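Local coordinates for tyrosyl-tRNA synthetase (Archaeoglobus fulgidus, PDB 2CYB), which probably catalyses the ATP-dependent activation of tyrosine and its transfer to the acceptor end of tRNA(Tyr), the two-step reaction of a homodimeric class I synthetase, at residues Lys6-Ile10 with Glu61-Glu65; Lys30-Tyr36 with Leu169-Val175; His184-Arg188 with Pro199-His203. Residue numbers count along the deposited sequence, not the author numbering.

Interaction 1 (Lys6-Ile10 with Glu61-Glu65)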
loop_
_atom_site.group_PDB
_atom_site.type_symbol
_atom_site.label_atom_id
_atom_site.label_comp_id
_atom_site.label_asym_id
_atom_site.label_seq_id
_atom_site.Cartn_x
_atom_site.Cartn_y
_atom_site.Cartn_z
ATOM N N LYS A 6 27.561 -17.847 24.225
ATOM C CA LYS A 6 26.673 -17.767 23.076
ATOM C C LYS A 6 26.335 -16.312 22.810
ATOM O O LYS A 6 26.155 -15.902 21.665
ATOM C CB LYS A 6 25.410 -18.600 23.313
ATOM C CG LYS A 6 25.720 -20.085 23.357
ATOM C CD LYS A 6 26.647 -20.456 22.197
ATOM C CE LYS A 6 27.344 -21.783 22.402
ATOM N NZ LYS A 6 28.304 -22.028 21.292
ATOM N N LEU A 7 26.282 -15.530 23.879
ATOM C CA LEU A 7 25.992 -14.113 23.774
ATOM C C LEU A 7 27.160 -13.439 23.046
ATOM O O LEU A 7 26.960 -12.556 22.214
ATOM C CB LEU A 7 25.812 -13.533 25.177
ATOM C CG LEU A 7 24.756 -12.451 25.424
ATOM C CD1 LEU A 7 23.442 -12.824 24.752
ATOM C CD2 LEU A 7 24.557 -12.287 26.928
ATOM N N ARG A 8 28.381 -13.873 23.354
ATOM C CA ARG A 8 29.578 -13.313 22.727
ATOM C C ARG A 8 29.582 -13.609 21.230
ATOM O O ARG A 8 29.890 -12.740 20.413
ATOM C CB ARG A 8 30.842 -13.908 23.360
ATOM C CG ARG A 8 30.950 -13.705 24.864
ATOM C CD ARG A 8 31.454 -12.314 25.230
ATOM N NE ARG A 8 32.897 -12.180 25.033
ATOM C CZ ARG A 8 33.815 -12.876 25.700
ATOM N NH1 ARG A 8 33.446 -13.763 26.615
ATOM N NH2 ARG A 8 35.104 -12.684 25.455
ATOM N N LEU A 9 29.243 -14.846 20.884
ATOM C CA LEU A 9 29.203 -15.288 19.497
ATOM C C LEU A 9 28.086 -14.591 18.717
ATOM O O LEU A 9 28.288 -14.144 17.580
ATOM C CB LEU A 9 29.002 -16.806 19.448
ATOM C CG LEU A 9 28.736 -17.452 18.086
ATOM C CD1 LEU A 9 29.881 -17.157 17.125
ATOM C CD2 LEU A 9 28.557 -18.949 18.271
ATOM N N ILE A 10 26.914 -14.497 19.335
ATOM C CA ILE A 10 25.764 -13.863 18.698
ATOM C C ILE A 10 26.038 -12.403 18.391
ATOM O O ILE A 10 25.713 -11.914 17.312
ATOM C CB ILE A 10 24.495 -13.939 19.592
ATOM C CG1 ILE A 10 24.008 -15.385 19.694
ATOM C CG2 ILE A 10 23.390 -13.064 19.004
ATOM C CD1 ILE A 10 22.853 -15.574 20.649
ATOM N N GLU A 61 24.859 -21.787 15.335
ATOM C CA GLU A 61 25.878 -22.424 16.162
ATOM C C GLU A 61 25.571 -22.181 17.633
ATOM O O GLU A 61 25.952 -22.974 18.495
ATOM C CB GLU A 61 27.265 -21.866 15.828
ATOM C CG GLU A 61 28.379 -22.446 16.676
ATOM C CD GLU A 61 29.743 -21.903 16.300
ATOM O OE1 GLU A 61 30.734 -22.275 16.967
ATOM O OE2 GLU A 61 29.826 -21.106 15.339
ATOM N N ALA A 62 24.882 -21.079 17.917
ATOM C CA ALA A 62 24.518 -20.734 19.283
ATOM C C ALA A 62 23.177 -21.346 19.693
ATOM O O ALA A 62 22.630 -20.996 20.734
ATOM C CB ALA A 62 24.478 -19.220 19.450
ATOM N N GLY A 63 22.639 -22.235 18.861
ATOM C CA GLY A 63 21.386 -22.888 19.207
ATOM C C GLY A 63 20.075 -22.368 18.638
ATOM O O GLY A 63 19.021 -22.944 18.914
ATOM N N PHE A 64 20.123 -21.293 17.856
ATOM C CA PHE A 64 18.910 -20.723 17.267
ATOM C C PHE A 64 18.378 -21.531 16.097
ATOM O O PHE A 64 19.127 -22.243 15.425
ATOM C CB PHE A 64 19.164 -19.306 16.737
ATOM C CG PHE A 64 19.069 -18.230 17.768
ATOM C CD1 PHE A 64 19.980 -18.159 18.814
ATOM C CD2 PHE A 64 18.080 -17.252 17.672
ATOM C CE1 PHE A 64 19.912 -17.130 19.747
ATOM C CE2 PHE A 64 18.001 -16.218 18.599
ATOM C CZ PHE A 64 18.923 -16.156 19.642
ATOM N N GLU A 65 17.072 -21.400 15.868
ATOM C CA GLU A 65 16.391 -22.026 14.738
ATOM C C GLU A 65 16.579 -20.934 13.688
ATOM O O GLU A 65 16.423 -19.760 14.010
ATOM C CB GLU A 65 14.886 -22.179 15.006
ATOM C CG GLU A 65 14.493 -23.193 16.068
ATOM C CD GLU A 65 12.979 -23.329 16.212
ATOM O OE1 GLU A 65 12.527 -24.263 16.902
ATOM O OE2 GLU A 65 12.236 -22.501 15.639
#

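Interaction 2 (Lys30-Tyr36 with Leu169-Val175). With TYR (tyrosine), chain C.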
loop_
_atom_site.group_PDB
_atom_site.type_symbol
_atom_site.label_atom_id
_atom_site.label_comp_id
_atom_site.label_asym_id
_atom_site.label_seq_id
_atom_site.Cartn_x
_atom_site.Cartn_y
_atom_site.Cartn_z
ATOM N N LYS A 30 12.683 -19.920 26.884
ATOM C CA LYS A 30 12.484 -20.451 25.537
ATOM C C LYS A 30 13.813 -20.927 24.972
ATOM O O LYS A 30 14.560 -20.154 24.375
ATOM C CB LYS A 30 11.876 -19.394 24.605
ATOM C CG LYS A 30 11.654 -19.889 23.181
ATOM C CD LYS A 30 10.908 -18.871 22.331
ATOM C CE LYS A 30 10.604 -19.437 20.949
ATOM N NZ LYS A 30 9.785 -18.510 20.120
ATOM N N GLU A 31 14.103 -22.208 25.172
ATOM C CA GLU A 31 15.344 -22.803 24.696
ATOM C C GLU A 31 15.268 -23.120 23.213
ATOM O O GLU A 31 15.988 -23.988 22.717
ATOM C CB GLU A 31 15.660 -24.083 25.477
ATOM C CG GLU A 31 14.629 -25.201 25.336
ATOM C CD GLU A 31 13.267 -24.829 25.898
ATOM O OE1 GLU A 31 12.521 -24.082 25.229
ATOM O OE2 GLU A 31 12.947 -25.280 27.018
ATOM N N LYS A 32 14.395 -22.415 22.504
ATOM C CA LYS A 32 14.249 -22.637 21.076
ATOM C C LYS A 32 13.989 -21.323 20.341
ATOM O O LYS A 32 12.955 -21.151 19.695
ATOM C CB LYS A 32 13.111 -23.627 20.824
ATOM C CG LYS A 32 13.270 -24.410 19.541
ATOM C CD LYS A 32 14.649 -25.058 19.463
ATOM C CE LYS A 32 14.823 -25.838 18.168
ATOM N NZ LYS A 32 16.219 -26.322 17.990
ATOM N N PRO A 33 14.939 -20.376 20.430
ATOM C CA PRO A 33 14.834 -19.064 19.785
ATOM C C PRO A 33 14.904 -19.163 18.264
ATOM O O PRO A 33 15.639 -19.988 17.717
ATOM C CB PRO A 33 16.025 -18.295 20.360
ATOM C CG PRO A 33 16.339 -19.020 21.643
ATOM C CD PRO A 33 16.166 -20.451 21.237
ATOM N N ARG A 34 14.143 -18.312 17.585
ATOM C CA ARG A 34 14.127 -18.310 16.130
ATOM C C ARG A 34 14.587 -16.957 15.589
ATOM O O ARG A 34 14.132 -15.902 16.045
ATOM C CB ARG A 34 12.715 -18.617 15.621
ATOM C CG ARG A 34 12.608 -18.765 14.114
ATOM C CD ARG A 34 11.190 -19.126 13.708
ATOM N NE ARG A 34 10.792 -20.431 14.227
ATOM C CZ ARG A 34 9.613 -21.006 14.009
ATOM N NH1 ARG A 34 8.691 -20.392 13.274
ATOM N NH2 ARG A 34 9.358 -22.202 14.524
ATOM N N ALA A 35 15.506 -17.001 14.630
ATOM C CA ALA A 35 16.027 -15.794 14.001
ATOM C C ALA A 35 15.904 -15.939 12.490
ATOM O O ALA A 35 15.820 -17.050 11.965
ATOM C CB ALA A 35 17.487 -15.586 14.383
ATOM N N TYR A 36 15.881 -14.811 11.788
ATOM C CA TYR A 36 15.796 -14.843 10.336
ATOM C C TYR A 36 16.432 -13.605 9.740
ATOM O O TYR A 36 16.762 -12.655 10.443
ATOM C CB TYR A 36 14.324 -14.892 9.854
ATOM C CG TYR A 36 13.692 -13.538 9.502
ATOM C CD1 TYR A 36 13.085 -13.332 8.255
ATOM C CD2 TYR A 36 13.676 -12.484 10.420
ATOM C CE1 TYR A 36 12.476 -12.112 7.934
ATOM C CE2 TYR A 36 13.073 -11.259 10.111
ATOM C CZ TYR A 36 12.473 -11.084 8.869
ATOM O OH TYR A 36 11.857 -9.888 8.579
ATOM N N LEU A 169 6.357 -15.319 10.642
ATOM C CA LEU A 169 7.349 -16.385 10.577
ATOM C C LEU A 169 7.716 -16.846 11.996
ATOM O O LEU A 169 8.596 -17.693 12.182
ATOM C CB LEU A 169 8.604 -15.906 9.830
ATOM C CG LEU A 169 8.416 -15.614 8.335
ATOM C CD1 LEU A 169 9.656 -14.907 7.790
ATOM C CD2 LEU A 169 8.157 -16.908 7.576
ATOM N N GLY A 170 7.041 -16.278 12.994
ATOM C CA GLY A 170 7.304 -16.645 14.378
ATOM C C GLY A 170 8.739 -16.368 14.777
ATOM O O GLY A 170 9.366 -17.144 15.494
ATOM N N VAL A 171 9.255 -15.237 14.319
ATOM C CA VAL A 171 10.628 -14.844 14.595
ATOM C C VAL A 171 10.799 -14.115 15.924
ATOM O O VAL A 171 10.006 -13.243 16.277
ATOM C CB VAL A 171 11.160 -13.970 13.425
ATOM C CG1 VAL A 171 12.465 -13.285 13.802
ATOM C CG2 VAL A 171 11.352 -14.843 12.203
ATOM N N ASP A 172 11.836 -14.496 16.667
ATOM C CA ASP A 172 12.138 -13.880 17.955
ATOM C C ASP A 172 13.233 -12.838 17.788
ATOM O O ASP A 172 13.254 -11.826 18.490
ATOM C CB ASP A 172 12.600 -14.942 18.957
ATOM C CG ASP A 172 11.546 -15.993 19.202
ATOM O OD1 ASP A 172 11.791 -17.181 18.893
ATOM O OD2 ASP A 172 10.462 -15.619 19.696
ATOM N N LEU A 173 14.141 -13.103 16.852
ATOM C CA LEU A 173 15.261 -12.211 16.579
ATOM C C LEU A 173 15.342 -11.853 15.096
ATOM O O LEU A 173 15.592 -12.713 14.251
ATOM C CB LEU A 173 16.576 -12.872 17.016
ATOM C CG LEU A 173 17.864 -12.090 16.730
ATOM C CD1 LEU A 173 17.898 -10.829 17.573
ATOM C CD2 LEU A 173 19.073 -12.961 17.030
ATOM N N ALA A 174 15.119 -10.580 14.788
ATOM C CA ALA A 174 15.192 -10.104 13.405
ATOM C C ALA A 174 16.626 -9.640 13.151
ATOM O O ALA A 174 17.110 -8.732 13.815
ATOM C CB ALA A 174 14.227 -8.939 13.197
ATOM N N VAL A 175 17.291 -10.261 12.188
ATOM C CA VAL A 175 18.663 -9.903 11.854
ATOM C C VAL A 175 18.694 -9.156 10.518
ATOM O O VAL A 175 18.003 -9.531 9.573
ATOM C CB VAL A 175 19.556 -11.162 11.725
ATOM C CG1 VAL A 175 20.975 -10.758 11.372
ATOM C CG2 VAL A 175 19.541 -11.956 13.031
HETATM N N TYR C . 14.538 -5.038 3.437
HETATM C CA TYR C . 15.579 -6.083 3.267
HETATM C C TYR C . 16.748 -5.562 2.435
HETATM O O TYR C . 17.693 -6.337 2.214
HETATM C CB TYR C . 14.955 -7.319 2.613
HETATM C CG TYR C . 13.878 -7.924 3.481
HETATM C CD1 TYR C . 12.578 -8.103 3.007
HETATM C CD2 TYR C . 14.169 -8.316 4.794
HETATM C CE1 TYR C . 11.585 -8.668 3.827
HETATM C CE2 TYR C . 13.200 -8.871 5.611
HETATM C CZ TYR C . 11.911 -9.048 5.126
HETATM O OH TYR C . 10.967 -9.621 5.942
HETATM O OXT TYR C . 16.711 -4.382 2.030
HETATM O O HOH W 1 8.916 -18.995 17.417
#

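Interaction 3 (His184-Arg188 with Pro199-His203)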
loop_
_atom_site.group_PDB
_atom_site.type_symbol
_atom_site.label_atom_id
_atom_site.label_comp_id
_atom_site.label_asym_id
_atom_site.label_seq_id
_atom_site.Cartn_x
_atom_site.Cartn_y
_atom_site.Cartn_z
ATOM N N HIS A 184 12.766 -1.993 11.460
ATOM C CA HIS A 184 12.685 -2.796 12.669
ATOM C C HIS A 184 12.074 -2.016 13.827
ATOM O O HIS A 184 11.353 -2.588 14.643
ATOM C CB HIS A 184 14.064 -3.338 13.054
ATOM C CG HIS A 184 14.518 -4.475 12.194
ATOM N ND1 HIS A 184 15.781 -5.017 12.281
ATOM C CD2 HIS A 184 13.866 -5.182 11.240
ATOM C CE1 HIS A 184 15.888 -6.012 11.415
ATOM N NE2 HIS A 184 14.740 -6.132 10.771
ATOM N N MET A 185 12.342 -0.718 13.917
ATOM C CA MET A 185 11.738 0.043 15.009
ATOM C C MET A 185 10.232 0.135 14.775
ATOM O O MET A 185 9.437 0.075 15.721
ATOM C CB MET A 185 12.347 1.441 15.113
ATOM C CG MET A 185 13.824 1.444 15.507
ATOM S SD MET A 185 14.170 0.520 17.038
ATOM C CE MET A 185 14.732 -1.055 16.366
ATOM N N LEU A 186 9.840 0.281 13.514
ATOM C CA LEU A 186 8.424 0.353 13.182
ATOM C C LEU A 186 7.757 -0.957 13.612
ATOM O O LEU A 186 6.646 -0.955 14.138
ATOM C CB LEU A 186 8.253 0.579 11.673
ATOM C CG LEU A 186 6.855 0.496 11.047
ATOM C CD1 LEU A 186 5.912 1.469 11.723
ATOM C CD2 LEU A 186 6.956 0.812 9.564
ATOM N N ALA A 187 8.444 -2.075 13.392
ATOM C CA ALA A 187 7.916 -3.380 13.774
ATOM C C ALA A 187 7.743 -3.446 15.292
ATOM O O ALA A 187 6.679 -3.830 15.793
ATOM C CB ALA A 187 8.861 -4.486 13.309
ATOM N N ARG A 188 8.784 -3.059 16.023
ATOM C CA ARG A 188 8.739 -3.078 17.487
ATOM C C ARG A 188 7.592 -2.231 18.043
ATOM O O ARG A 188 6.977 -2.585 19.049
ATOM C CB ARG A 188 10.072 -2.576 18.076
ATOM C CG ARG A 188 11.244 -3.549 17.916
ATOM C CD ARG A 188 12.553 -2.942 18.428
ATOM N NE ARG A 188 12.521 -2.610 19.858
ATOM C CZ ARG A 188 12.719 -3.481 20.846
ATOM N NH1 ARG A 188 12.966 -4.757 20.587
ATOM N NH2 ARG A 188 12.684 -3.068 22.106
ATOM N N PRO A 199 9.859 -7.736 18.381
ATOM C CA PRO A 199 11.059 -8.544 18.154
ATOM C C PRO A 199 12.367 -7.957 18.648
ATOM O O PRO A 199 12.537 -6.732 18.742
ATOM C CB PRO A 199 11.070 -8.705 16.642
ATOM C CG PRO A 199 10.601 -7.348 16.196
ATOM C CD PRO A 199 9.425 -7.087 17.130
ATOM N N VAL A 200 13.289 -8.852 18.979
ATOM C CA VAL A 200 14.621 -8.453 19.390
ATOM C C VAL A 200 15.283 -8.268 18.025
ATOM O O VAL A 200 15.010 -9.037 17.097
ATOM C CB VAL A 200 15.336 -9.585 20.150
ATOM C CG1 VAL A 200 16.697 -9.111 20.631
ATOM C CG2 VAL A 200 14.473 -10.055 21.322
ATOM N N CYS A 201 16.126 -7.252 17.889
ATOM C CA CYS A 201 16.790 -7.000 16.616
ATOM C C CYS A 201 18.313 -6.981 16.741
ATOM O O CYS A 201 18.862 -6.442 17.705
ATOM C CB CYS A 201 16.308 -5.671 16.038
ATOM S SG CYS A 201 14.502 -5.579 15.882
ATOM N N LEU A 202 18.983 -7.586 15.765
ATOM C CA LEU A 202 20.442 -7.619 15.732
ATOM C C LEU A 202 20.855 -7.000 14.404
ATOM O O LEU A 202 20.498 -7.501 13.341
ATOM C CB LEU A 202 20.952 -9.059 15.824
ATOM C CG LEU A 202 22.479 -9.218 15.894
ATOM C CD1 LEU A 202 22.823 -10.549 16.529
ATOM C CD2 LEU A 202 23.087 -9.110 14.501
ATOM N N HIS A 203 21.601 -5.907 14.462
ATOM C CA HIS A 203 22.011 -5.227 13.242
ATOM C C HIS A 203 23.491 -5.357 12.923
ATOM O O HIS A 203 24.345 -5.201 13.793
ATOM C CB HIS A 203 21.638 -3.755 13.337
ATOM C CG HIS A 203 20.167 -3.520 13.495
ATOM N ND1 HIS A 203 19.652 -2.540 14.316
ATOM C CD2 HIS A 203 19.103 -4.131 12.926
ATOM C CE1 HIS A 203 18.333 -2.558 14.247
ATOM N NE2 HIS A 203 17.975 -3.514 13.411
#

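Interaction 1 (Lys6-Ile10 with Glu61-Glu65)
Ala-62 is the small residue on which this contact turns. Three side chains of the helical segment 6-10 meet it, and no hydrogen bond crosses between the segments. Lys-6 bends at its base, with chi1 and chi2 both m, and then runs extended. This lays CD 3.6 Å from the CA of Ala-62. Its NZ stops 3.8 Å from the O of Glu-61. Leu-9, in its t,p rotamer, puts CD2 3.7 Å from the CD of Glu-61, whose own side chain is fully extended. Ile-10 is m,t: its CG1 lies 3.9 Å from the CB of Ala-62, and its CD1 reaches 3.4 Å from CE1 of the Phe-64 ring. Gly-63, at positive phi, is the C' residue of a Schellman motif that ends helix 47-61 and turns the chain into strand 65-70. The N-terminal helix 3-11 thus packs against this helix-to-strand turn, while Leu-7 and Ile-10 also touch helix 20-28.

Interaction 2 (Lys30-Tyr36 with Leu169-Val175)
Strands 34-36 and 173-175 run parallel, their axes 5.0 Å apart and 20° from aligned. The O of Arg-34 accepts two backbone bonds, from Asp-172 N at 2.8 Å and from Leu-173 N at 2.9 Å. Further along, Tyr-36 N donates to Leu-173 O (3.2 Å) and Val-175 N donates to Tyr-36 O (3.0 Å). The N of Arg-34 is met by a side chain instead: it donates to OD1 of Asp-172 at 2.9 Å. That carboxylate also forms a salt bridge with Lys-30, whose NZ lies 2.7 Å from Asp-172 OD1. A water links Lys-30 NZ (2.9 Å) to the O of Gly-170 (2.7 Å). These are central strands of the Rossmann-type sheet of a class I synthetase. Gly-170, at positive phi, belongs to the Schellman motif that ends helix 154-168, just before strand 173-177. Arg-34 reaches this helix end, with NH1 donating to Leu-169 O at 2.9 Å, while its NE forms a salt bridge with Glu-65. On one face of the sheet, the CB atoms of Ala-35 and Leu-173 pack 3.9 Å apart, covered by Leu-59 of helix 47-61. On the other, the Tyr-36 ring touches Leu-169, Val-171 and Ala-174. Tyr-36 binds the substrate: its OH is hydrogen-bonded to OH of the bound tyrosine at 2.8 Å. Asp-165 and Tyr-158 are among the ligand's other hydrogen-bond partners.

Interaction 3 (His184-Arg188 with Pro199-His203)
Helix segment 184-188 and strand 200-203 run nearly antiparallel, at 173°, with their axes 9.6 Å apart. They are the helix and second strand of a beta-alpha-beta unit, strand 173-177, helix 181-190, strand 200-204, in the Rossmann-type sheet. The backbones come closest where Arg-188 meets Pro-199, with CA atoms 6.0 Å apart. Along the strand, Cys-201 and His-203 point toward the helix, while Val-200 and Leu-202 point away and touch Leu-173 of the neighbouring strand. SG of Cys-201 sits 3.6 Å from CB of His-184. Ala-187 CB packs on Pro-199 CG at 4.4 Å. The rings of His-184 and His-203 meet rim to rim, and His-184 ND1 is hydrogen-bonded to His-203 NE2 at 2.9 Å. On the other ring nitrogen, His-203 ND1 is bonded to Glu-16. His-184 also touches Gln-162, a tyrosine-binding residue. NH1 of Arg-188 forms a salt bridge with Glu-22 and also donates to the O of Pro-199, at 2.7 Å.

In the fold
Interactions 2 and 3 are buried, whereas interaction 1 is only partly so. Interaction 2 joins two strands, and interaction 3 packs a helix on the next strand of the same sheet. They meet directly: Ala-174 N lies 2.8 Å from Val-200 O. Interaction 1 borders the sheet where the chain enters strand 65-70. It touches interaction 2 through Glu-65, whose OE2 is 2.9 Å from Arg-34 NE, and through Phe-64 packed on Pro-33. The chemistry follows position. Interaction 1 is apolar packing, interaction 2 relies on backbone bonds between buried strands, with salt bridges toward its more exposed end, and interaction 3 mixes packing with two hydrogen bonds. Of the three, interaction 2 reaches the bound tyrosine.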